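Local structure of YECBM32 (Yersinia enterocolitica, 2JDA) at residues A8-V13 against V46-D51; E53-N58 against P107-Y112; E68-F73 against G119-N124. The protein binds polygalacturonic acid, the acidic backbone of pectin, as a periplasmic carbohydrate-binding module with a bound calcium ion. All coordinates share one frame; numbering follows the deposited sequence.

Contact 1: A8-V13 against V46-D51; sequences AQIVAV and VQLELD
Glu49 O serves two consecutive amides of the neighbouring strand: Val11 N donates to Glu49 O over 2.8 Å, nearly along the C=O axis, and Ala12 N adds a weak bond of 3.4 Å to the same Glu49 O. In return, Glu49 N donates to Ala12 O at 2.8 Å in an almost straight bond, 171° at the hydrogen. Two residues facing one define a classic beta bulge, and the register agrees: Ile10 pairs with Leu50, yet Ala12 pairs with Glu49, a shift of one. Beyond the bulge Asp51 N bonds weakly to Gln9 O. A water there accepts from Gln9 N and donates to Asp51 OD1, which also receives Gln54 NE2.

Among the apolar groups, Val13 and Leu48 lie side by side and point the same way, Val13 CG2 being 4.0 Å from Leu48 CD2. Val13 CG1, anti to the backbone N (chi1 180°), reaches Val46 CG2 at 3.7 Å. Ile10 CG1 meets Leu50 CD2 at 3.9 Å. On the other face Ala12 CB sits 3.9 Å from Glu49 OE1.

Strand 10-15 is one of the two outermost strands in a five-stranded antiparallel sheet, and strand 44-50 separates it from strand 112-120, bonding to Ile113 and Leu115. Leu48 packs on Ile131 and Ile133, and Leu50 on Ile56; strands 125-133 and 53-63, which carry these partners, both belong to the second sheet of the sandwich.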
loop_
_atom_site.group_PDB
_atom_site.type_symbol
_atom_site.label_atom_id
_atom_site.label_comp_id
_atom_site.label_asym_id
_atom_site.label_seq_id
_atom_site.Cartn_x
_atom_site.Cartn_y
_atom_site.Cartn_z
ATOM N N ALA A 8 2.705 12.290 -4.725
ATOM C CA ALA A 8 4.126 12.183 -4.478
ATOM C C ALA A 8 4.755 11.125 -5.413
ATOM O O ALA A 8 4.228 10.001 -5.640
ATOM C CB ALA A 8 4.353 11.813 -3.043
ATOM N N GLN A 9 5.899 11.450 -5.951
ATOM C CA GLN A 9 6.537 10.576 -6.935
ATOM C C GLN A 9 7.154 9.400 -6.210
ATOM O O GLN A 9 8.016 9.596 -5.389
ATOM C CB GLN A 9 7.655 11.342 -7.669
ATOM C CG GLN A 9 8.450 10.428 -8.660
ATOM C CD GLN A 9 9.582 11.117 -9.436
ATOM O OE1 GLN A 9 9.937 12.266 -9.152
ATOM N NE2 GLN A 9 10.173 10.376 -10.408
ATOM N N ILE A 10 6.712 8.202 -6.559
ATOM C CA ILE A 10 7.378 6.977 -6.104
ATOM C C ILE A 10 8.490 6.646 -7.075
ATOM O O ILE A 10 8.210 6.333 -8.258
ATOM C CB ILE A 10 6.358 5.824 -5.975
ATOM C CG1 ILE A 10 5.277 6.167 -4.926
ATOM C CG2 ILE A 10 7.070 4.504 -5.623
ATOM C CD1 ILE A 10 4.036 5.320 -4.998
ATOM N N VAL A 11 9.723 6.758 -6.625
ATOM C CA VAL A 11 10.900 6.493 -7.480
ATOM C C VAL A 11 11.475 5.095 -7.383
ATOM O O VAL A 11 12.179 4.650 -8.278
ATOM C CB VAL A 11 12.062 7.474 -7.219
ATOM C CG1 VAL A 11 11.620 8.864 -7.530
ATOM C CG2 VAL A 11 12.641 7.385 -5.812
ATOM N N ALA A 12 11.109 4.345 -6.363
ATOM C CA ALA A 12 11.667 3.010 -6.180
ATOM C C ALA A 12 10.718 2.226 -5.302
ATOM O O ALA A 12 10.158 2.771 -4.367
ATOM C CB ALA A 12 13.012 3.077 -5.573
ATOM N N VAL A 13 10.531 0.976 -5.657
ATOM C CA VAL A 13 9.713 0.051 -4.891
ATOM C C VAL A 13 10.560 -1.174 -4.612
ATOM O O VAL A 13 11.264 -1.668 -5.521
ATOM C CB VAL A 13 8.423 -0.373 -5.626
ATOM C CG1 VAL A 13 7.599 -1.350 -4.775
ATOM C CG2 VAL A 13 7.622 0.813 -6.022
ATOM N N VAL A 46 5.983 -4.321 1.326
ATOM C CA VAL A 46 6.295 -3.555 0.123
ATOM C C VAL A 46 6.616 -2.145 0.565
ATOM O O VAL A 46 5.917 -1.578 1.430
ATOM C CB VAL A 46 5.145 -3.653 -0.897
ATOM C CG1 VAL A 46 3.811 -3.100 -0.378
ATOM C CG2 VAL A 46 5.553 -2.953 -2.206
ATOM N N GLN A 47 7.708 -1.611 0.025
ATOM C CA GLN A 47 8.275 -0.338 0.476
ATOM C C GLN A 47 8.391 0.612 -0.686
ATOM O O GLN A 47 8.909 0.274 -1.727
ATOM C CB GLN A 47 9.621 -0.561 1.129
ATOM C CG GLN A 47 10.343 0.696 1.590
ATOM C CD GLN A 47 11.658 0.372 2.245
ATOM O OE1 GLN A 47 11.660 -0.302 3.268
ATOM N NE2 GLN A 47 12.784 0.806 1.642
ATOM N N LEU A 48 7.843 1.795 -0.501
ATOM C CA LEU A 48 7.753 2.868 -1.486
ATOM C C LEU A 48 8.741 3.941 -1.109
ATOM O O LEU A 48 8.677 4.478 0.028
ATOM C CB LEU A 48 6.350 3.443 -1.525
ATOM C CG LEU A 48 5.233 2.447 -1.616
ATOM C CD1 LEU A 48 3.897 3.146 -1.460
ATOM C CD2 LEU A 48 5.299 1.636 -2.879
ATOM N N GLU A 49 9.674 4.245 -1.997
ATOM C CA GLU A 49 10.613 5.353 -1.797
ATOM C C GLU A 49 10.171 6.501 -2.652
ATOM O O GLU A 49 9.936 6.331 -3.851
ATOM C CB GLU A 49 12.043 4.939 -2.188
ATOM C CG GLU A 49 13.071 6.060 -2.020
ATOM C CD GLU A 49 14.470 5.655 -2.444
ATOM O OE1 GLU A 49 14.788 4.428 -2.404
ATOM O OE2 GLU A 49 15.267 6.603 -2.733
ATOM N N LEU A 50 10.002 7.658 -2.013
ATOM C CA LEU A 50 9.639 8.904 -2.695
ATOM C C LEU A 50 10.901 9.606 -3.190
ATOM O O LEU A 50 11.997 9.333 -2.724
ATOM C CB LEU A 50 8.834 9.816 -1.778
ATOM C CG LEU A 50 7.630 9.146 -1.097
ATOM C CD1 LEU A 50 6.899 10.143 -0.233
ATOM C CD2 LEU A 50 6.698 8.548 -2.129
ATOM N N ASP A 51 10.700 10.599 -4.046
ATOM C CA ASP A 51 11.859 11.334 -4.590
ATOM C C ASP A 51 12.616 12.118 -3.516
ATOM O O ASP A 51 13.840 12.285 -3.558
ATOM C CB ASP A 51 11.376 12.238 -5.741
ATOM C CG ASP A 51 10.415 13.331 -5.274
ATOM O OD1 ASP A 51 9.344 13.029 -4.661
ATOM O OD2 ASP A 51 10.668 14.555 -5.514
HETATM O O HOH W 1 7.057 14.022 -5.106
#

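Contact 2: E53-N58 against P107-Y112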
loop_
_atom_site.group_PDB
_atom_site.type_symbol
_atom_site.label_atom_id
_atom_site.label_comp_id
_atom_site.label_asym_id
_atom_site.label_seq_id
_atom_site.Cartn_x
_atom_site.Cartn_y
_atom_site.Cartn_z
ATOM N N GLU A 53 12.173 13.466 1.009
ATOM C CA GLU A 53 11.387 13.637 2.223
ATOM C C GLU A 53 10.363 14.745 2.009
ATOM O O GLU A 53 10.674 15.857 1.546
ATOM C CB GLU A 53 12.191 14.005 3.484
ATOM C CG GLU A 53 13.271 13.110 3.968
ATOM C CD GLU A 53 13.918 13.622 5.232
ATOM O OE1 GLU A 53 14.854 12.955 5.653
ATOM O OE2 GLU A 53 13.577 14.715 5.807
ATOM N N GLN A 54 9.110 14.448 2.330
ATOM C CA GLN A 54 8.042 15.384 2.109
ATOM C C GLN A 54 6.813 15.055 2.954
ATOM O O GLN A 54 6.737 13.987 3.564
ATOM C CB GLN A 54 7.665 15.410 0.653
ATOM C CG GLN A 54 7.120 14.071 0.136
ATOM C CD GLN A 54 7.090 14.046 -1.377
ATOM O OE1 GLN A 54 6.157 14.580 -1.983
ATOM N NE2 GLN A 54 8.115 13.459 -1.973
ATOM N N SER A 55 5.852 15.967 2.983
ATOM C CA SER A 55 4.651 15.811 3.775
ATOM C C SER A 55 3.736 14.824 3.118
ATOM O O SER A 55 3.543 14.852 1.891
ATOM C CB SER A 55 3.961 17.146 3.926
ATOM O OG SER A 55 4.866 18.048 4.562
ATOM N N ILE A 56 3.214 13.920 3.945
ATOM C CA ILE A 56 2.299 12.851 3.518
ATOM C C ILE A 56 0.985 13.043 4.244
ATOM O O ILE A 56 0.965 13.111 5.491
ATOM C CB ILE A 56 2.845 11.453 3.906
ATOM C CG1 ILE A 56 4.323 11.292 3.638
ATOM C CG2 ILE A 56 1.963 10.379 3.341
ATOM C CD1 ILE A 56 4.604 11.336 2.289
ATOM N N GLU A 57 -0.094 13.119 3.489
ATOM C CA GLU A 57 -1.420 13.331 4.056
ATOM C C GLU A 57 -2.427 12.269 3.699
ATOM O O GLU A 57 -3.444 12.158 4.392
ATOM C CB GLU A 57 -1.969 14.685 3.696
ATOM C CG GLU A 57 -2.249 14.983 2.291
ATOM C CD GLU A 57 -2.923 16.333 2.166
ATOM O OE1 GLU A 57 -2.246 17.328 2.560
ATOM O OE2 GLU A 57 -4.131 16.390 1.751
ATOM N N ASN A 58 -2.183 11.469 2.654
ATOM C CA ASN A 58 -3.102 10.364 2.383
ATOM C C ASN A 58 -2.396 9.263 1.607
ATOM O O ASN A 58 -1.336 9.499 1.037
ATOM C CB ASN A 58 -4.401 10.800 1.711
ATOM C CG ASN A 58 -4.299 11.079 0.279
ATOM O OD1 ASN A 58 -3.788 10.267 -0.489
ATOM N ND2 ASN A 58 -4.810 12.248 -0.135
ATOM N N PRO A 107 -0.890 14.331 9.209
ATOM C CA PRO A 107 0.242 14.385 8.288
ATOM C C PRO A 107 1.568 14.206 8.955
ATOM O O PRO A 107 1.826 14.674 10.039
ATOM C CB PRO A 107 0.109 15.753 7.636
ATOM C CG PRO A 107 -1.373 16.044 7.740
ATOM C CD PRO A 107 -1.810 15.472 9.012
ATOM N N VAL A 108 2.445 13.503 8.221
ATOM C CA VAL A 108 3.812 13.204 8.639
ATOM C C VAL A 108 4.770 13.597 7.532
ATOM O O VAL A 108 4.367 13.843 6.406
ATOM C CB VAL A 108 3.997 11.698 8.973
ATOM C CG1 VAL A 108 3.010 11.254 10.045
ATOM C CG2 VAL A 108 3.872 10.827 7.748
ATOM N N THR A 109 6.054 13.678 7.874
ATOM C CA THR A 109 7.122 13.818 6.912
ATOM C C THR A 109 7.773 12.465 6.725
ATOM O O THR A 109 8.126 11.772 7.687
ATOM C CB THR A 109 8.128 14.830 7.446
ATOM O OG1 THR A 109 7.503 16.128 7.417
ATOM C CG2 THR A 109 9.359 14.889 6.563
ATOM N N ALA A 110 7.946 12.064 5.461
ATOM C CA ALA A 110 8.568 10.771 5.179
ATOM C C ALA A 110 9.224 10.776 3.801
ATOM O O ALA A 110 8.778 11.493 2.906
ATOM C CB ALA A 110 7.551 9.637 5.257
ATOM N N LYS A 111 10.268 9.946 3.661
ATOM C CA LYS A 111 10.807 9.562 2.349
ATOM C C LYS A 111 10.378 8.150 1.957
ATOM O O LYS A 111 10.362 7.839 0.804
ATOM C CB LYS A 111 12.326 9.665 2.335
ATOM C CG LYS A 111 12.968 9.380 1.008
ATOM C CD LYS A 111 14.436 9.752 1.083
ATOM C CE LYS A 111 15.201 9.317 -0.119
ATOM N NZ LYS A 111 16.640 9.672 0.065
ATOM N N TYR A 112 10.025 7.320 2.935
ATOM C CA TYR A 112 9.665 5.934 2.698
ATOM C C TYR A 112 8.347 5.614 3.387
ATOM O O TYR A 112 8.100 6.015 4.551
ATOM C CB TYR A 112 10.689 4.950 3.241
ATOM C CG TYR A 112 12.093 5.166 2.722
ATOM C CD1 TYR A 112 12.579 4.478 1.622
ATOM C CD2 TYR A 112 12.974 6.008 3.383
ATOM C CE1 TYR A 112 13.875 4.686 1.183
ATOM C CE2 TYR A 112 14.272 6.190 2.938
ATOM C CZ TYR A 112 14.715 5.512 1.832
ATOM O OH TYR A 112 16.025 5.701 1.375
HETATM O O HOH W 2 7.731 17.538 5.045
#
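Lys111 CB touches Glu53 CG across the contact at 3.9 Å, the two side chains crossing at about a right angle, while Lys111 CG lies 3.9 Å above one face of the Tyr112 ring, offset toward the rim. With CG anti to the backbone N (chi1 -176°), Lys111 brings this methylene to the ring, and the Tyr112 side chain also touches Trp84, Gln47 and Glu49. The flat peptide groups between the strands are met differently. Gln54 N donates to Ala110 O from above the carbonyl plane, 47° out of it, whereas Val108 N donates to Ile56 O in the carbonyl plane. The other two bonds, Ala110 N to Gln54 O at 3.0 Å and Ile56 N to Val108 O at 2.7 Å, complete two hydrogen-bonded antiparallel pairs, Gln54 with Ala110 and Ile56 with Val108.

Ser55 and Thr109 form the non-hydrogen-bonded pair between them, CA to CA 4.5 Å. Their hydroxyls are bridged by one water, 2.9 Å from Ser55 OG and 2.8 Å from Thr109 OG1, on the exposed face. On the reverse face Ile56 is buried: its CB packs on Val108 CG2 and its CG1 on Ala110 CB, both at 4.0 Å, with Leu50 and Phe105 around it and Tyr77 against Val108 and Ala110.

The chain then turns a corner at Lys111, where Lys111 and Tyr112 both face Ser78 in a classic beta bulge. Such a passage of one chain from sheet to sheet is in keeping with the beta-sandwich of F5/8 type C domains.

Contact 3: E68-F73 against G119-N124; sequences ERKLKF and GTDVNN
Lys72 meets the carbonyls of Gly119 and Thr120 in succession. Its CB lies 3.7 Å from Gly119 O, and its CG stays beside the same oxygen, which also accepts from Lys72 N at 2.9 Å, with 177° at the hydrogen. Farther out the chain passes to the next carbonyl, CE coming within 3.8 Å of Thr120 O. The tip, NZ, makes a weak bond to Thr120 O and is joined to it more firmly by a water that accepts from Lys72 NZ and donates to Thr120 O.

Near Thr120 the chain leaves strand 112-120 in a turn organised by that residue. With OG1 set between the backbone N and the carbonyl carbon (chi1 69°), Thr120 OG1 accepts from Val122 N at 3.1 Å and also from Asn123 N, the geometry of an ST turn and an ST motif. Thr120 N donates in turn to Asn123 O. The loop lies at one end of the five-stranded sheet of the F5/8 type C beta-sandwich, next to strand 71-78.

Asp121 carries the pairing beyond the strand. Its OD1 accepts from Lys70 N at 2.8 Å, met from 43° above the carboxylate plane, while Asp121 N returns a longer bond of 3.3 Å to Lys70 O. The second oxygen, OD2, takes a water that also donates weakly to Glu68 O. Arg69 CB packs on Thr120 CG2 at 3.9 Å. Val122 CG2 touches Arg69 CG and Glu68 O, the arginine and valine side chains crossing at about a right angle.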
loop_
_atom_site.group_PDB
_atom_site.type_symbol
_atom_site.label_atom_id
_atom_site.label_comp_id
_atom_site.label_asym_id
_atom_site.label_seq_id
_atom_site.Cartn_x
_atom_site.Cartn_y
_atom_site.Cartn_z
ATOM N N GLU A 68 -14.194 -9.570 -2.725
ATOM C CA GLU A 68 -14.018 -10.938 -2.251
ATOM C C GLU A 68 -13.066 -11.112 -1.110
ATOM O O GLU A 68 -13.146 -12.079 -0.413
ATOM C CB GLU A 68 -13.528 -11.801 -3.412
ATOM C CG GLU A 68 -14.504 -11.881 -4.583
ATOM C CD GLU A 68 -13.975 -12.605 -5.824
ATOM O OE1 GLU A 68 -12.990 -13.361 -5.763
ATOM O OE2 GLU A 68 -14.557 -12.400 -6.909
ATOM N N ARG A 69 -12.085 -10.202 -0.948
ATOM C CA ARG A 69 -10.935 -10.432 -0.117
ATOM C C ARG A 69 -10.569 -9.139 0.610
ATOM O O ARG A 69 -10.315 -8.114 -0.057
ATOM C CB ARG A 69 -9.714 -10.815 -0.968
ATOM C CG ARG A 69 -9.977 -11.963 -1.901
ATOM C CD ARG A 69 -8.771 -12.363 -2.649
ATOM N NE ARG A 69 -9.075 -13.485 -3.515
ATOM C CZ ARG A 69 -8.203 -13.995 -4.371
ATOM N NH1 ARG A 69 -6.984 -13.491 -4.464
ATOM N NH2 ARG A 69 -8.569 -15.014 -5.135
ATOM N N LYS A 70 -10.496 -9.213 1.937
ATOM C CA LYS A 70 -10.046 -8.081 2.762
ATOM C C LYS A 70 -8.597 -8.317 3.168
ATOM O O LYS A 70 -8.268 -9.311 3.776
ATOM C CB LYS A 70 -10.894 -7.992 4.030
ATOM C CG LYS A 70 -12.335 -7.637 3.783
ATOM C CD LYS A 70 -12.988 -7.145 5.050
ATOM C CE LYS A 70 -13.675 -8.217 5.723
ATOM N NZ LYS A 70 -15.102 -8.115 5.295
ATOM N N LEU A 71 -7.733 -7.390 2.804
ATOM C CA LEU A 71 -6.301 -7.462 3.063
ATOM C C LEU A 71 -6.021 -6.926 4.451
ATOM O O LEU A 71 -6.498 -5.830 4.801
ATOM C CB LEU A 71 -5.564 -6.611 2.023
ATOM C CG LEU A 71 -4.053 -6.503 2.173
ATOM C CD1 LEU A 71 -3.392 -7.794 1.876
ATOM C CD2 LEU A 71 -3.572 -5.412 1.250
ATOM N N LYS A 72 -5.238 -7.667 5.206
ATOM C CA LYS A 72 -4.789 -7.275 6.518
ATOM C C LYS A 72 -3.417 -6.651 6.354
ATOM O O LYS A 72 -2.537 -7.256 5.714
ATOM C CB LYS A 72 -4.697 -8.472 7.434
ATOM C CG LYS A 72 -5.954 -9.249 7.548
ATOM C CD LYS A 72 -5.772 -10.488 8.424
ATOM C CE LYS A 72 -6.691 -11.654 8.038
ATOM N NZ LYS A 72 -5.797 -12.868 8.121
ATOM N N PHE A 73 -3.191 -5.467 6.926
ATOM C CA PHE A 73 -1.937 -4.774 6.775
ATOM C C PHE A 73 -1.700 -3.707 7.803
ATOM O O PHE A 73 -2.621 -3.289 8.493
ATOM C CB PHE A 73 -1.839 -4.162 5.358
ATOM C CG PHE A 73 -2.787 -3.000 5.094
ATOM C CD1 PHE A 73 -2.302 -1.693 4.960
ATOM C CD2 PHE A 73 -4.152 -3.178 4.990
ATOM C CE1 PHE A 73 -3.157 -0.670 4.762
ATOM C CE2 PHE A 73 -5.009 -2.124 4.800
ATOM C CZ PHE A 73 -4.481 -0.855 4.649
ATOM N N GLY A 119 -1.766 -11.100 4.357
ATOM C CA GLY A 119 -2.710 -11.884 3.581
ATOM C C GLY A 119 -4.107 -11.375 3.740
ATOM O O GLY A 119 -4.337 -10.281 4.258
ATOM N N THR A 120 -5.069 -12.188 3.290
ATOM C CA THR A 120 -6.465 -11.802 3.367
ATOM C C THR A 120 -7.220 -12.789 4.234
ATOM O O THR A 120 -6.645 -13.737 4.847
ATOM C CB THR A 120 -7.119 -11.732 1.994
ATOM O OG1 THR A 120 -7.246 -13.070 1.408
ATOM C CG2 THR A 120 -6.335 -10.924 1.029
ATOM N N ASP A 121 -8.535 -12.517 4.332
ATOM C CA ASP A 121 -9.467 -13.449 4.982
ATOM C C ASP A 121 -9.787 -14.676 4.164
ATOM O O ASP A 121 -10.509 -15.554 4.663
ATOM C CB ASP A 121 -10.734 -12.688 5.417
ATOM C CG ASP A 121 -11.474 -11.979 4.262
ATOM O OD1 ASP A 121 -10.911 -11.734 3.160
ATOM O OD2 ASP A 121 -12.688 -11.621 4.372
ATOM N N VAL A 122 -9.321 -14.744 2.922
ATOM C CA VAL A 122 -9.539 -15.889 2.014
ATOM C C VAL A 122 -8.336 -16.803 1.879
ATOM O O VAL A 122 -8.492 -18.001 1.719
ATOM C CB VAL A 122 -9.957 -15.412 0.586
ATOM C CG1 VAL A 122 -9.943 -16.580 -0.452
ATOM C CG2 VAL A 122 -11.281 -14.801 0.697
ATOM N N ASN A 123 -7.131 -16.231 1.824
ATOM C CA ASN A 123 -5.922 -17.019 1.698
ATOM C C ASN A 123 -4.719 -16.189 2.094
ATOM O O ASN A 123 -4.901 -15.076 2.554
ATOM C CB ASN A 123 -5.752 -17.761 0.338
ATOM C CG ASN A 123 -5.574 -16.885 -0.850
ATOM O OD1 ASN A 123 -4.812 -15.928 -0.837
ATOM N ND2 ASN A 123 -6.214 -17.267 -1.956
ATOM N N ASN A 124 -3.508 -16.727 1.963
ATOM C CA ASN A 124 -2.361 -16.057 2.553
ATOM C C ASN A 124 -1.634 -15.213 1.493
ATOM O O ASN A 124 -0.513 -14.776 1.733
ATOM C CB ASN A 124 -1.376 -16.993 3.301
ATOM C CG ASN A 124 -0.564 -17.781 2.390
ATOM O OD1 ASN A 124 -0.834 -17.842 1.166
ATOM N ND2 ASN A 124 0.441 -18.427 2.947
HETATM O O HOH W 3 -14.169 -10.904 2.317
HETATM O O HOH W 4 -5.024 -16.150 -4.916
HETATM O O HOH W 5 -4.204 -14.099 6.021
#

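Overall arrangement
From the N terminus, the chain first closes contact 1, bringing 46-51 back to an outermost strand of the five-stranded sheet after 32 intervening residues. Strand 53-63 follows directly and opens contact 2 in the other sheet, which 107-112 closes after a longer excursion. Before that happens 68-73 has opened contact 3, closed by 119-124, so contacts 2 and 3 cross while contact 1 precedes both. Contacts 1 and 2 adjoin, centres about 11 Å apart, with a probable hydrogen bond from Leu50 N to Lys111 O linking them. Contact 3 lies across the chain's centre, about 24 Å from contact 1 between centres, reaching the same sheet through strand 112-120.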